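Local coordinates for G/U mismatch-specific DNA glycosylase (Deinococcus radiodurans, PDB 2C2Q), which is a mismatch-specific DNA glycosylase of the uracil-DNA glycosylase superfamily, at residues A34-G37 with I38-R41; L176-R179 with V180-L183. The protein carries 1 engineered substitution. All blocks are in the same frame, centred on the assembly; numbering follows the deposited sequence.

Interaction 1. Residues A34-G37 with I38-R41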
ATOM      1  N   ALA A  34      -5.587   1.393  -7.086  1.00 16.34           N
ATOM      2  CA  ALA A  34      -5.133   1.959  -8.349  1.00 17.00           C
ATOM      3  C   ALA A  34      -4.917   3.431  -8.111  1.00 16.43           C
ATOM      4  O   ALA A  34      -5.539   4.021  -7.169  1.00 16.12           O
ATOM      5  CB  ALA A  34      -6.166   1.791  -9.445  1.00 16.98           C
ATOM      6  N   PRO A  35      -4.078   4.038  -8.920  1.00 15.34           N
ATOM      7  CA  PRO A  35      -3.887   5.512  -8.790  1.00 15.30           C
ATOM      8  C   PRO A  35      -5.199   6.212  -9.160  1.00 14.20           C
ATOM      9  O   PRO A  35      -5.880   5.803 -10.134  1.00 15.02           O
ATOM     10  CB  PRO A  35      -2.778   5.822  -9.804  1.00 14.07           C
ATOM     11  CG  PRO A  35      -3.056   4.675 -10.936  1.00 13.28           C
ATOM     12  CD  PRO A  35      -3.283   3.455 -10.052  1.00 15.58           C
ATOM     13  N   SER A  36      -5.646   7.144  -8.329  1.00 14.56           N
ATOM     14  CA  SER A  36      -6.671   8.104  -8.804  1.00 15.12           C
ATOM     15  C   SER A  36      -6.215   8.815 -10.086  1.00 14.76           C
ATOM     16  O   SER A  36      -5.019   8.875 -10.437  1.00 15.10           O
ATOM     17  CB  SER A  36      -7.016   9.182  -7.715  1.00 13.84           C
ATOM     18  OG  SER A  36      -5.901  10.071  -7.614  1.00 16.84           O
ATOM     19  N   GLY A  37      -7.169   9.461 -10.783  1.00 16.76           N
ATOM     20  CA  GLY A  37      -6.769  10.284 -11.939  1.00 15.65           C
ATOM     21  C   GLY A  37      -5.783  11.335 -11.610  1.00 15.25           C
ATOM     22  O   GLY A  37      -4.811  11.570 -12.330  1.00 17.64           O
ATOM     23  N   ILE A  38      -5.985  12.007 -10.477  1.00 15.16           N
ATOM     24  CA  ILE A  38      -5.034  13.027 -10.093  1.00 15.91           C
ATOM     25  C   ILE A  38      -3.632  12.412  -9.852  1.00 15.74           C
ATOM     26  O   ILE A  38      -2.622  12.981 -10.273  1.00 17.30           O
ATOM     27  CB  ILE A  38      -5.567  13.752  -8.754  1.00 15.65           C
ATOM     28  CG1 ILE A  38      -6.802  14.632  -9.111  1.00 18.02           C
ATOM     29  CG2 ILE A  38      -4.462  14.587  -8.072  1.00 17.38           C
ATOM     30  CD1 ILE A  38      -7.534  15.103  -7.764  1.00 18.13           C
ATOM     31  N   SER A  39      -3.581  11.274  -9.163  1.00 14.82           N
ATOM     32  CA  SER A  39      -2.302  10.574  -8.904  1.00 14.10           C
ATOM     33  C   SER A  39      -1.582  10.164 -10.221  1.00 14.26           C
ATOM     34  O   SER A  39      -0.397  10.369 -10.361  1.00 16.53           O
ATOM     35  CB  SER A  39      -2.536   9.372  -8.005  1.00 14.35           C
ATOM     36  OG  SER A  39      -2.952   9.847  -6.702  1.00 18.88           O
ATOM     37  N   ALA A  40      -2.358   9.626 -11.135  1.00 15.37           N
ATOM     38  CA  ALA A  40      -1.828   9.195 -12.453  1.00 18.52           C
ATOM     39  C   ALA A  40      -1.278  10.411 -13.219  1.00 19.12           C
ATOM     40  O   ALA A  40      -0.193  10.363 -13.769  1.00 18.66           O
ATOM     41  CB  ALA A  40      -2.887   8.530 -13.231  1.00 17.61           C
ATOM     42  N   ARG A  41      -2.044  11.510 -13.260  1.00 21.51           N
ATOM     43  CA  ARG A  41      -1.572  12.725 -13.922  1.00 22.67           C
ATOM     44  C   ARG A  41      -0.355  13.328 -13.300  1.00 22.52           C
ATOM     45  O   ARG A  41       0.552  13.724 -14.027  1.00 24.33           O
ATOM     46  CB  ARG A  41      -2.686  13.751 -14.015  1.00 22.69           C
ATOM     47  CG  ARG A  41      -3.748  13.253 -14.950  1.00 26.98           C
ATOM     48  CD  ARG A  41      -4.705  14.326 -15.387  1.00 34.80           C
ATOM     49  NE  ARG A  41      -5.244  15.066 -14.244  1.00 38.79           N
ATOM     50  CZ  ARG A  41      -6.263  14.658 -13.494  1.00 37.44           C
ATOM     51  NH1 ARG A  41      -6.873  13.499 -13.742  1.00 34.27           N
ATOM     52  NH2 ARG A  41      -6.679  15.425 -12.505  1.00 36.76           N
TER
HETATM   53  O   HOH W   1      -4.525   7.641  -5.800  1.00 18.73           O
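S36 and G37 meet A40 and R41 where an extended loop winds into the first turn of helix 37-42, the carbonyls of S36 and G37 accepting i+4 bonds from A40 N and R41 N. Both bonds are close to straight, and A40 N lies 2.9 Å from S36 O. S36 is the N-cap. Placed between its own backbone N and carbonyl carbon (chi1 72°), S36 OG faces the start of the helix and accepts from S39 N at 3.0 Å. S39 OG, anti to its own carbonyl carbon and beside the backbone N, lies 3.1 Å from S36 OG. One water joins the two residues: it accepts from S36 N at 2.8 Å and hydrogen-bonds S39 OG at 2.9 Å. On the apolar side, P35 CB packs against S39 CB at 4.0 Å, with the A40 methyl a little farther off. R41 bends at chi3 (-51°) and folds its guanidinium over the first turn, with G37 O beneath one face and I38 CA 3.6 Å from the guanidinium plane, offset toward its rim. The contact illustrates N-capping by serine, a side-chain oxygen taking up a first-turn N-H. S39 OG is also hydrogen-bonded to A47 N, which ties the helix to the chain that follows it. P35 pairs through its backbone with G91, and P35 and A40 both touch S90, so this turn, reached from the end of strand 28-32, rests against the loop beyond strand 80-84.

Interaction 2. Residues L176-R179 with V180-L183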
ATOM      1  N   LEU A 176       0.016  -0.016  13.004  1.00 20.81           N
ATOM      2  CA  LEU A 176       0.970  -0.351  11.961  1.00 19.11           C
ATOM      3  C   LEU A 176       2.236   0.418  12.189  1.00 20.01           C
ATOM      4  O   LEU A 176       3.348  -0.183  12.142  1.00 20.28           O
ATOM      5  CB  LEU A 176       0.361  -0.062  10.563  1.00 18.69           C
ATOM      6  CG  LEU A 176       1.314  -0.400   9.425  1.00 17.73           C
ATOM      7  CD1 LEU A 176       1.759  -1.846   9.426  1.00 17.40           C
ATOM      8  CD2 LEU A 176       0.635  -0.023   8.095  1.00 18.07           C
ATOM      9  N   GLY A 177       2.103   1.721  12.437  1.00 19.63           N
ATOM     10  CA  GLY A 177       3.226   2.623  12.753  1.00 21.51           C
ATOM     11  C   GLY A 177       4.081   2.048  13.902  1.00 22.51           C
ATOM     12  O   GLY A 177       5.322   2.065  13.859  1.00 23.34           O
ATOM     13  N   ASP A 178       3.400   1.555  14.911  1.00 24.06           N
ATOM     14  CA  ASP A 178       4.045   1.023  16.121  1.00 25.47           C
ATOM     15  C   ASP A 178       4.782  -0.246  15.776  1.00 25.73           C
ATOM     16  O   ASP A 178       5.912  -0.461  16.260  1.00 27.49           O
ATOM     17  CB  ASP A 178       2.948   0.630  17.089  1.00 25.80           C
ATOM     18  CG  ASP A 178       2.332   1.827  17.775  1.00 26.71           C
ATOM     19  OD1 ASP A 178       2.851   2.992  17.656  1.00 27.72           O
ATOM     20  OD2 ASP A 178       1.330   1.655  18.468  1.00 30.58           O
ATOM     21  N   ARG A 179       4.116  -1.091  14.991  1.00 25.02           N
ATOM     22  CA  ARG A 179       4.684  -2.359  14.488  1.00 24.23           C
ATOM     23  C   ARG A 179       5.947  -2.170  13.627  1.00 24.07           C
ATOM     24  O   ARG A 179       6.916  -2.944  13.759  1.00 23.71           O
ATOM     25  CB  ARG A 179       3.657  -3.161  13.709  1.00 23.32           C
ATOM     26  CG  ARG A 179       4.208  -4.512  13.209  1.00 23.17           C
ATOM     27  CD  ARG A 179       4.635  -5.453  14.353  1.00 24.91           C
ATOM     28  NE  ARG A 179       5.110  -6.717  13.842  1.00 22.46           N
ATOM     29  CZ  ARG A 179       6.138  -7.393  14.372  1.00 24.69           C
ATOM     30  NH1 ARG A 179       6.767  -6.928  15.452  1.00 21.76           N
ATOM     31  NH2 ARG A 179       6.518  -8.535  13.816  1.00 23.41           N
ATOM     32  N   VAL A 180       5.936  -1.146  12.772  1.00 22.95           N
ATOM     33  CA  VAL A 180       7.111  -0.790  11.978  1.00 23.14           C
ATOM     34  C   VAL A 180       8.252  -0.291  12.892  1.00 24.70           C
ATOM     35  O   VAL A 180       9.418  -0.723  12.748  1.00 23.24           O
ATOM     36  CB  VAL A 180       6.750   0.242  10.856  1.00 22.42           C
ATOM     37  CG1 VAL A 180       8.005   0.891  10.256  1.00 20.00           C
ATOM     38  CG2 VAL A 180       5.919  -0.442   9.815  1.00 20.78           C
ATOM     39  N   ARG A 181       7.914   0.610  13.824  1.00 25.23           N
ATOM     40  CA  ARG A 181       8.862   1.057  14.858  1.00 28.22           C
ATOM     41  C   ARG A 181       9.483  -0.135  15.610  1.00 27.03           C
ATOM     42  O   ARG A 181      10.687  -0.194  15.827  1.00 27.56           O
ATOM     43  CB  ARG A 181       8.072   1.923  15.839  1.00 27.25           C
ATOM     44  CG  ARG A 181       8.847   2.817  16.780  1.00 32.31           C
ATOM     45  CD  ARG A 181       7.948   4.020  17.255  1.00 32.00           C
ATOM     46  NE  ARG A 181       7.439   4.765  16.090  1.00 37.75           N
ATOM     47  CZ  ARG A 181       6.147   4.870  15.690  1.00 42.95           C
ATOM     48  NH1 ARG A 181       5.124   4.318  16.366  1.00 44.81           N
ATOM     49  NH2 ARG A 181       5.872   5.557  14.581  1.00 39.54           N
ATOM     50  N   GLU A 182       8.638  -1.075  15.998  1.00 26.13           N
ATOM     51  CA  GLU A 182       9.036  -2.275  16.744  1.00 26.56           C
ATOM     52  C   GLU A 182       9.974  -3.175  15.918  1.00 25.84           C
ATOM     53  O   GLU A 182      10.928  -3.761  16.434  1.00 25.00           O
ATOM     54  CB  GLU A 182       7.768  -3.037  17.054  1.00 26.29           C
ATOM     55  CG  GLU A 182       7.915  -4.383  17.720  1.00 29.61           C
ATOM     56  CD  GLU A 182       6.571  -4.982  18.117  1.00 29.92           C
ATOM     57  OE1 GLU A 182       6.383  -5.286  19.327  1.00 39.60           O
ATOM     58  OE2 GLU A 182       5.690  -5.183  17.256  1.00 33.58           O
ATOM     59  N   LEU A 183       9.677  -3.315  14.633  1.00 24.30           N
ATOM     60  CA  LEU A 183      10.542  -4.123  13.766  1.00 24.06           C
ATOM     61  C   LEU A 183      11.886  -3.443  13.548  1.00 25.17           C
ATOM     62  O   LEU A 183      12.927  -4.089  13.668  1.00 25.36           O
ATOM     63  CB  LEU A 183       9.858  -4.391  12.423  1.00 23.43           C
ATOM     64  CG  LEU A 183       8.847  -5.520  12.429  1.00 22.09           C
ATOM     65  CD1 LEU A 183       7.965  -5.434  11.164  1.00 23.28           C
ATOM     66  CD2 LEU A 183       9.517  -6.915  12.577  1.00 26.32           C
TER
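R179 and E182 form a salt bridge one turn apart, R179 NH1 donating to E182 OE2 at 2.7 Å. The bond is bent (149°), and the nitrogen reaches the oxygen from above the carboxylate plane, the two flat groups standing 83° apart. A bend at chi2 (62°) turns the arginine along the helix, where L183 CG lies 3.8 Å above the centre of the R179 guanidinium; R179 NE is taken by a second acid, E153. The other bridge, D178 OD1 to R181 NH1 at 2.9 Å, meets the guanidinium at its edge and in its plane. D178 OD1 also accepts from Q174 NE2, while R181 NH2 is bound by the carbonyls of V60 and G61. These i to i+3 pairs decorate helix 171-188, an amphipathic helix packed on the central sheet of the UDG-like fold: L176 and V180 both touch strands 28-32 and 117-120. Along the backbone, the carbonyls of L176, G177, D178 and R179 are each satisfied by the N-H four residues on. G177 O, 3.0 Å from R181 N, also lies under a face of the R181 guanidinium. V180 CG2 packs at 4.4 Å from L176 CD1.

Overall arrangement
Interaction 1 comes first along the chain and interaction 2 closes near its C-terminal end, with their centres 28 Å apart and their nearest atoms about 16 Å apart. They lie on opposite sides of the chain's centre and do not touch. Strand 28-32 of the mixed sheet relates them: the chain leaves it to enter the capped turn at 34-41, while L28 on the same strand is touched by L176 and V180 of the helix carrying 176-183. One contact therefore marks the start of a short capped helix among loops on one side of the chain's centre, and the other lies in the long terminal helix laid against the sheet on the other.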